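Local structure of isoflavone reductase (Medicago sativa, 2GAS) at residues G15-I18 and V19-S22; I49-Y52 and Q53-G56; Y188-E191 and A192-G195; H153-T156 and G157-L160; F197-R200 and A201-P205. The protein reduces 2'-hydroxyisoflavones with NADPH to chiral isoflavanones on the alfalfa pathway to the pterocarpan phytoalexin medicarpin. All blocks are in the same frame, centred on the assembly; numbering follows the deposited sequence.

Contact 1: G15-I18 and V19-S22; sequences GRHI and VWAS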
# COMPACT_ATOMS: atom_id res chain seq x y z
N GLY A 15 -1.48 -4.75 6.70
CA GLY A 15 -2.65 -4.82 7.54
C GLY A 15 -2.45 -4.53 9.02
O GLY A 15 -3.30 -3.89 9.63
N ARG A 16 -1.35 -4.99 9.59
CA ARG A 16 -1.12 -4.77 11.02
C ARG A 16 -1.11 -3.29 11.38
O ARG A 16 -1.59 -2.90 12.44
CB ARG A 16 0.19 -5.43 11.47
CG ARG A 16 1.46 -4.80 10.89
CD ARG A 16 2.68 -5.68 11.16
NE ARG A 16 2.60 -6.94 10.43
CZ ARG A 16 3.53 -7.89 10.47
NH1 ARG A 16 4.62 -7.72 11.21
NH2 ARG A 16 3.38 -9.00 9.76
N HIS A 17 -0.56 -2.45 10.50
CA HIS A 17 -0.51 -1.02 10.78
C HIS A 17 -1.87 -0.36 10.67
O HIS A 17 -2.12 0.67 11.30
CB HIS A 17 0.53 -0.37 9.87
CG HIS A 17 1.92 -0.82 10.15
ND1 HIS A 17 2.60 -0.45 11.29
CD2 HIS A 17 2.73 -1.69 9.50
CE1 HIS A 17 3.77 -1.07 11.33
NE2 HIS A 17 3.87 -1.83 10.25
N ILE A 18 -2.74 -0.95 9.86
CA ILE A 18 -4.09 -0.44 9.71
C ILE A 18 -4.86 -0.79 10.98
O ILE A 18 -5.62 0.02 11.51
CB ILE A 18 -4.78 -1.07 8.48
CG1 ILE A 18 -4.01 -0.69 7.22
CG2 ILE A 18 -6.22 -0.59 8.37
CD1 ILE A 18 -4.02 0.78 6.92
N VAL A 19 -4.65 -2.01 11.48
CA VAL A 19 -5.31 -2.43 12.71
C VAL A 19 -4.86 -1.51 13.85
O VAL A 19 -5.69 -0.98 14.59
CB VAL A 19 -4.94 -3.89 13.09
CG1 VAL A 19 -5.47 -4.21 14.49
CG2 VAL A 19 -5.53 -4.86 12.07
N TRP A 20 -3.56 -1.30 13.98
CA TRP A 20 -3.06 -0.43 15.05
C TRP A 20 -3.54 1.02 14.92
O TRP A 20 -3.85 1.66 15.93
CB TRP A 20 -1.53 -0.48 15.12
CG TRP A 20 -1.01 -1.80 15.64
CD1 TRP A 20 -1.55 -2.55 16.64
CD2 TRP A 20 0.17 -2.49 15.20
NE1 TRP A 20 -0.78 -3.67 16.86
CE2 TRP A 20 0.28 -3.66 15.99
CE3 TRP A 20 1.14 -2.24 14.23
CZ2 TRP A 20 1.32 -4.58 15.83
CZ3 TRP A 20 2.18 -3.15 14.06
CH2 TRP A 20 2.26 -4.31 14.86
N ALA A 21 -3.62 1.53 13.70
CA ALA A 21 -4.08 2.91 13.51
C ALA A 21 -5.56 3.03 13.87
O ALA A 21 -6.00 4.05 14.38
CB ALA A 21 -3.84 3.36 12.06
N SER A 22 -6.32 1.97 13.60
CA SER A 22 -7.74 1.99 13.90
C SER A 22 -7.92 2.05 15.41
O SER A 22 -8.73 2.82 15.92
CB SER A 22 -8.42 0.74 13.32
OG SER A 22 -9.82 0.78 13.52

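Contact 2: I49-Y52 and Q53-G56; sequences IDNY and QSLG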
# COMPACT_ATOMS: atom_id res chain seq x y z
N ILE A 49 -1.98 -11.55 16.87
CA ILE A 49 -3.33 -11.78 17.39
C ILE A 49 -3.42 -11.51 18.89
O ILE A 49 -4.40 -10.91 19.36
CB ILE A 49 -3.80 -13.22 17.10
CG1 ILE A 49 -3.84 -13.46 15.59
CG2 ILE A 49 -5.17 -13.46 17.71
CD1 ILE A 49 -4.78 -12.55 14.84
N ASP A 50 -2.42 -11.94 19.65
CA ASP A 50 -2.42 -11.70 21.09
C ASP A 50 -2.39 -10.20 21.35
O ASP A 50 -3.11 -9.70 22.22
CB ASP A 50 -1.19 -12.34 21.75
CG ASP A 50 -1.32 -13.84 21.92
OD1 ASP A 50 -2.44 -14.38 21.72
OD2 ASP A 50 -0.31 -14.48 22.27
N ASN A 51 -1.55 -9.50 20.60
CA ASN A 51 -1.44 -8.06 20.76
C ASN A 51 -2.77 -7.38 20.44
O ASN A 51 -3.23 -6.52 21.20
CB ASN A 51 -0.34 -7.50 19.84
CG ASN A 51 -0.25 -5.99 19.90
OD1 ASN A 51 -0.94 -5.29 19.16
ND2 ASN A 51 0.59 -5.48 20.79
N TYR A 52 -3.39 -7.78 19.34
CA TYR A 52 -4.67 -7.21 18.95
C TYR A 52 -5.71 -7.40 20.04
O TYR A 52 -6.41 -6.45 20.41
CB TYR A 52 -5.17 -7.88 17.66
CG TYR A 52 -4.31 -7.64 16.44
CD1 TYR A 52 -4.55 -8.34 15.26
CD2 TYR A 52 -3.26 -6.72 16.45
CE1 TYR A 52 -3.76 -8.15 14.13
CE2 TYR A 52 -2.45 -6.52 15.32
CZ TYR A 52 -2.71 -7.25 14.16
OH TYR A 52 -1.91 -7.10 13.05
N GLN A 53 -5.82 -8.61 20.57
CA GLN A 53 -6.79 -8.87 21.62
C GLN A 53 -6.52 -8.05 22.88
O GLN A 53 -7.45 -7.61 23.56
CB GLN A 53 -6.85 -10.36 21.94
CG GLN A 53 -7.43 -11.19 20.80
CD GLN A 53 -7.80 -12.60 21.22
OE1 GLN A 53 -6.96 -13.38 21.64
NE2 GLN A 53 -9.08 -12.92 21.10
N SER A 54 -5.24 -7.85 23.20
CA SER A 54 -4.89 -7.07 24.39
C SER A 54 -5.28 -5.61 24.22
O SER A 54 -5.41 -4.87 25.20
CB SER A 54 -3.39 -7.18 24.69
OG SER A 54 -2.62 -6.44 23.75
N LEU A 55 -5.46 -5.19 22.96
CA LEU A 55 -5.83 -3.81 22.64
C LEU A 55 -7.33 -3.62 22.44
O LEU A 55 -7.79 -2.51 22.18
CB LEU A 55 -5.11 -3.36 21.37
CG LEU A 55 -3.59 -3.22 21.43
CD1 LEU A 55 -3.05 -2.90 20.04
CD2 LEU A 55 -3.20 -2.14 22.43
N GLY A 56 -8.09 -4.70 22.53
CA GLY A 56 -9.52 -4.60 22.36
C GLY A 56 -10.03 -4.90 20.96
O GLY A 56 -11.20 -4.70 20.67

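Contact 3: Y188-E191 and A192-G195; sequences YVTE and ADVG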
# COMPACT_ATOMS: atom_id res chain seq x y z
N TYR A 188 7.34 8.46 -1.11
CA TYR A 188 7.61 7.45 -0.10
C TYR A 188 6.86 7.67 1.21
O TYR A 188 6.67 8.81 1.64
CB TYR A 188 9.12 7.40 0.20
CG TYR A 188 9.96 7.15 -1.03
CD1 TYR A 188 10.41 8.21 -1.81
CD2 TYR A 188 10.26 5.85 -1.43
CE1 TYR A 188 11.15 7.99 -2.97
CE2 TYR A 188 11.00 5.61 -2.60
CZ TYR A 188 11.44 6.69 -3.36
OH TYR A 188 12.15 6.46 -4.52
N VAL A 189 6.46 6.58 1.85
CA VAL A 189 5.72 6.64 3.10
C VAL A 189 5.94 5.35 3.89
O VAL A 189 6.03 4.27 3.30
CB VAL A 189 4.20 6.85 2.81
CG1 VAL A 189 3.66 5.68 1.99
CG2 VAL A 189 3.42 6.98 4.11
N THR A 190 6.05 5.46 5.21
CA THR A 190 6.27 4.26 6.02
C THR A 190 4.97 3.47 6.13
O THR A 190 3.89 4.01 5.95
CB THR A 190 6.75 4.60 7.45
OG1 THR A 190 5.69 5.25 8.17
CG2 THR A 190 7.96 5.52 7.40
N GLU A 191 5.09 2.17 6.41
CA GLU A 191 3.91 1.33 6.55
C GLU A 191 3.04 1.84 7.69
O GLU A 191 1.82 1.88 7.59
CB GLU A 191 4.30 -0.13 6.82
CG GLU A 191 5.04 -0.83 5.67
CD GLU A 191 6.45 -0.31 5.48
OE1 GLU A 191 7.13 -0.06 6.49
OE2 GLU A 191 6.89 -0.17 4.32
N ALA A 192 3.67 2.24 8.79
CA ALA A 192 2.93 2.76 9.94
C ALA A 192 2.08 3.96 9.53
O ALA A 192 0.90 4.05 9.88
CB ALA A 192 3.90 3.15 11.06
N ASP A 193 2.67 4.88 8.78
CA ASP A 193 1.97 6.07 8.34
C ASP A 193 0.84 5.74 7.36
O ASP A 193 -0.18 6.42 7.34
CB ASP A 193 2.94 7.07 7.72
CG ASP A 193 3.78 7.80 8.77
OD1 ASP A 193 4.73 8.50 8.38
OD2 ASP A 193 3.48 7.67 9.98
N VAL A 194 1.03 4.71 6.54
CA VAL A 194 -0.03 4.33 5.63
C VAL A 194 -1.22 3.89 6.48
O VAL A 194 -2.38 4.16 6.15
CB VAL A 194 0.41 3.20 4.68
CG1 VAL A 194 -0.80 2.63 3.93
CG2 VAL A 194 1.42 3.75 3.69
N GLY A 195 -0.94 3.23 7.60
CA GLY A 195 -2.03 2.82 8.48
C GLY A 195 -2.78 4.05 8.97
O GLY A 195 -4.00 4.13 8.93
O HOH W 1 6.15 8.31 6.08
O HOH W 2 6.52 1.49 9.49

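Contact 4: H153-T156 and G157-L160; sequences HAFT and GYFL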
# COMPACT_ATOMS: atom_id res chain seq x y z
N HIS A 153 1.44 4.83 -2.92
CA HIS A 153 2.68 4.75 -3.68
C HIS A 153 3.77 3.88 -3.05
O HIS A 153 3.50 2.75 -2.66
CB HIS A 153 3.16 6.17 -4.01
CG HIS A 153 2.28 6.85 -5.01
ND1 HIS A 153 2.22 6.46 -6.33
CD2 HIS A 153 1.33 7.81 -4.86
CE1 HIS A 153 1.27 7.13 -6.95
NE2 HIS A 153 0.72 7.95 -6.08
N ALA A 154 4.99 4.40 -2.92
CA ALA A 154 6.10 3.59 -2.43
C ALA A 154 6.34 3.43 -0.93
O ALA A 154 6.75 4.37 -0.26
CB ALA A 154 7.40 4.06 -3.10
N PHE A 155 6.11 2.22 -0.43
CA PHE A 155 6.35 1.93 0.99
C PHE A 155 7.85 2.02 1.24
O PHE A 155 8.64 1.49 0.46
CB PHE A 155 5.90 0.51 1.33
CG PHE A 155 4.42 0.35 1.47
CD1 PHE A 155 3.76 0.85 2.58
CD2 PHE A 155 3.70 -0.34 0.50
CE1 PHE A 155 2.38 0.67 2.73
CE2 PHE A 155 2.32 -0.52 0.64
CZ PHE A 155 1.67 -0.01 1.76
N THR A 156 8.23 2.65 2.35
CA THR A 156 9.65 2.77 2.67
C THR A 156 10.30 1.40 2.86
O THR A 156 11.41 1.17 2.39
CB THR A 156 9.86 3.58 3.96
OG1 THR A 156 8.98 3.09 4.98
CG2 THR A 156 9.58 5.06 3.71
N GLY A 157 9.60 0.50 3.54
CA GLY A 157 10.13 -0.83 3.79
C GLY A 157 10.33 -1.69 2.56
O GLY A 157 11.02 -2.70 2.62
N TYR A 158 9.73 -1.28 1.44
CA TYR A 158 9.84 -2.04 0.21
C TYR A 158 10.71 -1.38 -0.86
O TYR A 158 11.46 -2.06 -1.55
CB TYR A 158 8.45 -2.31 -0.37
CG TYR A 158 7.67 -3.33 0.42
CD1 TYR A 158 8.06 -4.67 0.43
CD2 TYR A 158 6.56 -2.96 1.18
CE1 TYR A 158 7.37 -5.62 1.19
CE2 TYR A 158 5.86 -3.90 1.93
CZ TYR A 158 6.27 -5.22 1.93
OH TYR A 158 5.59 -6.16 2.68
N PHE A 159 10.60 -0.05 -0.98
CA PHE A 159 11.37 0.68 -1.99
C PHE A 159 12.59 1.41 -1.47
O PHE A 159 13.70 1.23 -1.97
CB PHE A 159 10.49 1.73 -2.69
CG PHE A 159 9.44 1.15 -3.60
CD1 PHE A 159 8.27 0.60 -3.08
CD2 PHE A 159 9.61 1.19 -4.98
CE1 PHE A 159 7.28 0.10 -3.93
CE2 PHE A 159 8.62 0.69 -5.83
CZ PHE A 159 7.46 0.15 -5.30
N LEU A 160 12.38 2.26 -0.46
CA LEU A 160 13.46 3.06 0.09
C LEU A 160 14.52 2.29 0.85
O LEU A 160 15.69 2.66 0.83
CB LEU A 160 12.87 4.15 0.99
CG LEU A 160 13.80 5.31 1.35
CD1 LEU A 160 14.32 5.96 0.07
CD2 LEU A 160 13.04 6.33 2.20

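Contact 5: F197-R200 and A201-P205; sequences FTIR and AANDP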
# COMPACT_ATOMS: atom_id res chain seq x y z
N PHE A 197 -2.96 7.16 7.70
CA PHE A 197 -3.71 7.84 6.65
C PHE A 197 -4.92 7.04 6.17
O PHE A 197 -5.94 7.61 5.77
CB PHE A 197 -2.80 8.16 5.46
CG PHE A 197 -1.91 9.35 5.70
CD1 PHE A 197 -0.54 9.18 5.88
CD2 PHE A 197 -2.45 10.63 5.75
CE1 PHE A 197 0.28 10.27 6.11
CE2 PHE A 197 -1.63 11.73 5.98
CZ PHE A 197 -0.27 11.56 6.16
N THR A 198 -4.81 5.72 6.20
CA THR A 198 -5.93 4.89 5.76
C THR A 198 -7.11 5.07 6.70
O THR A 198 -8.25 5.19 6.26
CB THR A 198 -5.54 3.40 5.73
OG1 THR A 198 -4.48 3.21 4.78
CG2 THR A 198 -6.72 2.53 5.32
N ILE A 199 -6.83 5.12 8.00
CA ILE A 199 -7.89 5.29 8.98
C ILE A 199 -8.43 6.72 8.94
O ILE A 199 -9.62 6.94 9.12
CB ILE A 199 -7.41 4.90 10.40
CG1 ILE A 199 -7.21 3.38 10.50
CG2 ILE A 199 -8.44 5.32 11.45
CD1 ILE A 199 -6.23 2.81 9.52
N ARG A 200 -7.55 7.70 8.69
CA ARG A 200 -8.01 9.08 8.59
C ARG A 200 -9.01 9.15 7.44
O ARG A 200 -10.06 9.78 7.55
CB ARG A 200 -6.83 10.02 8.30
CG ARG A 200 -6.06 10.46 9.52
CD ARG A 200 -6.91 11.37 10.40
NE ARG A 200 -6.48 12.77 10.35
CZ ARG A 200 -7.27 13.77 9.99
NH1 ARG A 200 -8.52 13.54 9.63
NH2 ARG A 200 -6.80 15.01 9.98
N ALA A 201 -8.69 8.48 6.34
CA ALA A 201 -9.56 8.46 5.17
C ALA A 201 -10.86 7.72 5.49
O ALA A 201 -11.94 8.14 5.09
CB ALA A 201 -8.84 7.78 3.99
N ALA A 202 -10.75 6.62 6.24
CA ALA A 202 -11.93 5.83 6.59
C ALA A 202 -12.94 6.66 7.38
O ALA A 202 -14.14 6.55 7.15
CB ALA A 202 -11.50 4.62 7.40
N ASN A 203 -12.44 7.50 8.29
CA ASN A 203 -13.29 8.33 9.12
C ASN A 203 -13.68 9.67 8.50
O ASN A 203 -14.41 10.46 9.10
CB ASN A 203 -12.60 8.59 10.47
CG ASN A 203 -12.51 7.35 11.33
OD1 ASN A 203 -13.50 6.63 11.50
ND2 ASN A 203 -11.33 7.09 11.89
N ASP A 204 -13.20 9.92 7.28
CA ASP A 204 -13.48 11.17 6.57
C ASP A 204 -14.57 10.99 5.53
O ASP A 204 -14.36 10.35 4.50
CB ASP A 204 -12.19 11.67 5.91
CG ASP A 204 -12.39 12.92 5.08
OD1 ASP A 204 -13.45 13.58 5.21
OD2 ASP A 204 -11.49 13.26 4.29
N PRO A 205 -15.76 11.56 5.77
CA PRO A 205 -16.86 11.42 4.81
C PRO A 205 -16.53 11.94 3.42
O PRO A 205 -17.14 11.51 2.44
CB PRO A 205 -17.99 12.21 5.47
CG PRO A 205 -17.26 13.27 6.24
CD PRO A 205 -16.12 12.49 6.86

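Contact 1: G15-I18 and V19-S22
G15 O takes two backbone donors. V19 N reaches it at 3.0 Å, nearly along the C=O axis, and I18 N adds a weak bond. One residue on, R16 O accepts from W20 N, also at 3.0 Å. The same oxygen lies over one face of the indole, near its rim, and W20 CE3 comes within 3.3 Å of R16 O. The aliphatic part of R16 and the indole run side by side. R16 CB lies over the face of the six-membered ring, 4.2 Å from its centroid, in a CH-pi contact. R16 CG then meets W20 CZ3 at 3.6 Å. The arginine has CG between its own N and carbonyl carbon (chi1 68°), which lays the chain along the ring. Its guanidinium leads away, where NE and NH2 bond to G12 O and T11 O. The edge of W20 points at the H17 imidazole face, offset, with centroids 5.3 Å apart and planes at 74°. W20 CE3 sits 3.7 Å from H17 ND1. The indole is thus held by the arginine chain over its face and by the imidazole at its rim, while W20 NE1 bonds to N51. I18 and V19 side chains touch I7 of strand 5-8. This is the helix that follows the glycine-rich loop of a Rossmann beta-alpha-beta unit, and G15 is the last residue of that loop, which is inferred to bind NADP(+).

Contact 2: I49-Y52 and Q53-G56
The carboxamide of N51 meets L55 with its oxygen: OD1 touches the methyl CD1 of L55 at 3.3 Å, and the two side chains pass at a slant. N51 CG is anti to the backbone N (chi1 176°), which brings the amide within reach of the last helical turn. OD1 also accepts from W20 NE1, so its place is fixed from helix 15-25. The second flat group is the Y52 ring. Y52 CB points away from 53-56; the ring meets that of W20 with planes at about 80° and rests on R16 and V19, while its OH bonds to P10 O. The amide of Q53 stays only loosely near I49, with OE1 4.3 Å from I49 CG2. Its CG lies closer, 3.4 Å from I49 O.

The backbone shows a helix coming to its end. Q53 N and S54 N still bond to I49 O and D50 O. Then S54 OG turns back to donate to N51 O at 2.6 Å. The same oxygen has a weak bond from L55 N at 3.1 Å. L55 N also donates to Y52 O at 3.0 Å, a tighter turn than the helix before it. G56 has positive phi (95°), in a Schellman motif at the helix end. G56 N also bonds to Q53 O at 3.2 Å. At these backbone angles a CB would jam against the preceding carbonyl. The serine hydroxyl thus supplies a short bond to N51 O where the regular helical donor binds only weakly.

Contact 3: Y188-E191 and A192-G195
T190 OG1 accepts from D193 N at 3.1 Å, with the N-H pointing fairly straight at it (158°). T190 has OG1 between its own N and carbonyl carbon (chi1 68°), the setting that turns the hydroxyl over the first turn of the helix. D193 CG also lies 3.2 Å from T190 OG1. Beside this bond, V189 packs on the same turn. Its CG1 presses on V194 CG2 at 3.4 Å, tighter than usual for two methyls, and the two side chains cross at about a right angle. V189 CG2 touches D193 CB at 3.6 Å. T190 is thus an N-cap: strand 185-189 ends and helix 191-202 begins at it, with V194 N bonded to T190 O and G195 N to E191 O. Replacing T190 by a valine would probably leave D193 N without its capping acceptor. D193 OD1 reaches back to T190 N through one bound water, not directly: the water accepts from T190 N at 3.0 Å and donates to D193 OD1 at 2.7 Å. A second water accepts from A192 N at 3.0 Å and gives a weak bond to E191 OE1. The E191 chain bends at chi2 (71°), curling its carboxylate back over the helix start. Farther out, D193 OD1 is also fixed by T297 N, and E191 OE2 by G157 N. The E191 side chain comes within about 4 Å of that of I14 in the inferred NADP(+) site.

Contact 4: H153-T156 and G157-L160
F159 lays its ring over the methyl of A154: CG stands anti to the carbonyl carbon (chi1 -70°), which swings the ring back that way. F159 CB passes 3.7 Å from F155 O. At CG the ring meets A154 CB at 3.6 Å, and CD1 is equally near the same methyl. A154 CB stands over one ring face, 3.8 Å from the centroid and 24° off the normal, a CH-pi contact. F155 O lies at the ring edge, in plane. F159 CE1 reaches A154 CA at 4.0 Å. Y188 touches the F159 side chain from strand 185-189.

F155 O ties the turn together. F159 N bonds to it at 2.9 Å, and Y158 N donates to it too, at 3.1 Å, from above the carbonyl plane. Strand 154-155 here runs straight into a short, weakly bonded helix with a wider pi-type turn. Changing F159 to an alanine would probably uncover the A154 methyl and open a gap beside Y188. Y158 lies alongside F155, its CD2 3.5 Å from F155 CB, with the two ring planes oblique at 71°. T156 CG2 meets L160 CD2 at 4.0 Å. The F155 side chain also touches I14 of the inferred NADP(+)-binding loop.

Contact 5: F197-R200 and A201-P205
A201 N bonds to F197 O at 2.9 Å, and A202 N bonds to T198 O at the same distance. N203 N follows with I199 O at 3.0 Å. D204 N then turns back to A201 O at 3.1 Å as the chain leaves the helix. K107 NZ bonds to both A201 O and A202 O, and a positive amine at the C-terminal end probably suits the partial negative charge gathered there. The polar ends of the side chains find partners outside these segments: R200 NH2 forms a salt bridge with D293, D204 OD2 bonds to Y291 OH, and N203 OD1 accepts from N27 ND2.

Packing between the side chains is light. I199 and N203 lie side by side and point the same way. With I199 CG1 beside the backbone N (chi1 -70°), the CG2 methyl is left to meet N203 ND2 at 3.4 Å. The alanine methyls fold against carbonyls of the preceding turn: A201 CB lies 3.4 Å from F197 O, and A202 CB lies 3.4 Å from I199 O. D204 CB approaches R200 O at 3.3 Å. A201 and A202 touch F109 of strand 107-109, their small size consistent with close packing, while I199 packs on I18 and A21 of helix 15-25. The arrangement is that of a buried helix end packed against the parallel sheet of a Rossmann-type domain.

In the fold
Contacts 1 and 2 sit on neighbouring helices of the Rossmann domain, centres 12 Å apart, and W20 NE1 to N51 OD1 at 2.8 Å joins them. Helix 191-202 carries contacts 3 and 5, whose centres are 14 Å apart. Contact 1 packs on both: I18 CD1 is 3.2 Å from G195 CA and 3.2 Å from T198 CB. Contacts 3 and 4 meet where strands 185-189 and 154-155 run side by side, with V189 O to T156 N at 2.9 Å, and the E191 carboxylate ties the two helix starts. The side chains of F155 and V194 lie about 8 Å and 11 Å from that of K133, the inferred proton acceptor. Contact 2 is remote from contact 4, about 13 Å at the nearest atoms.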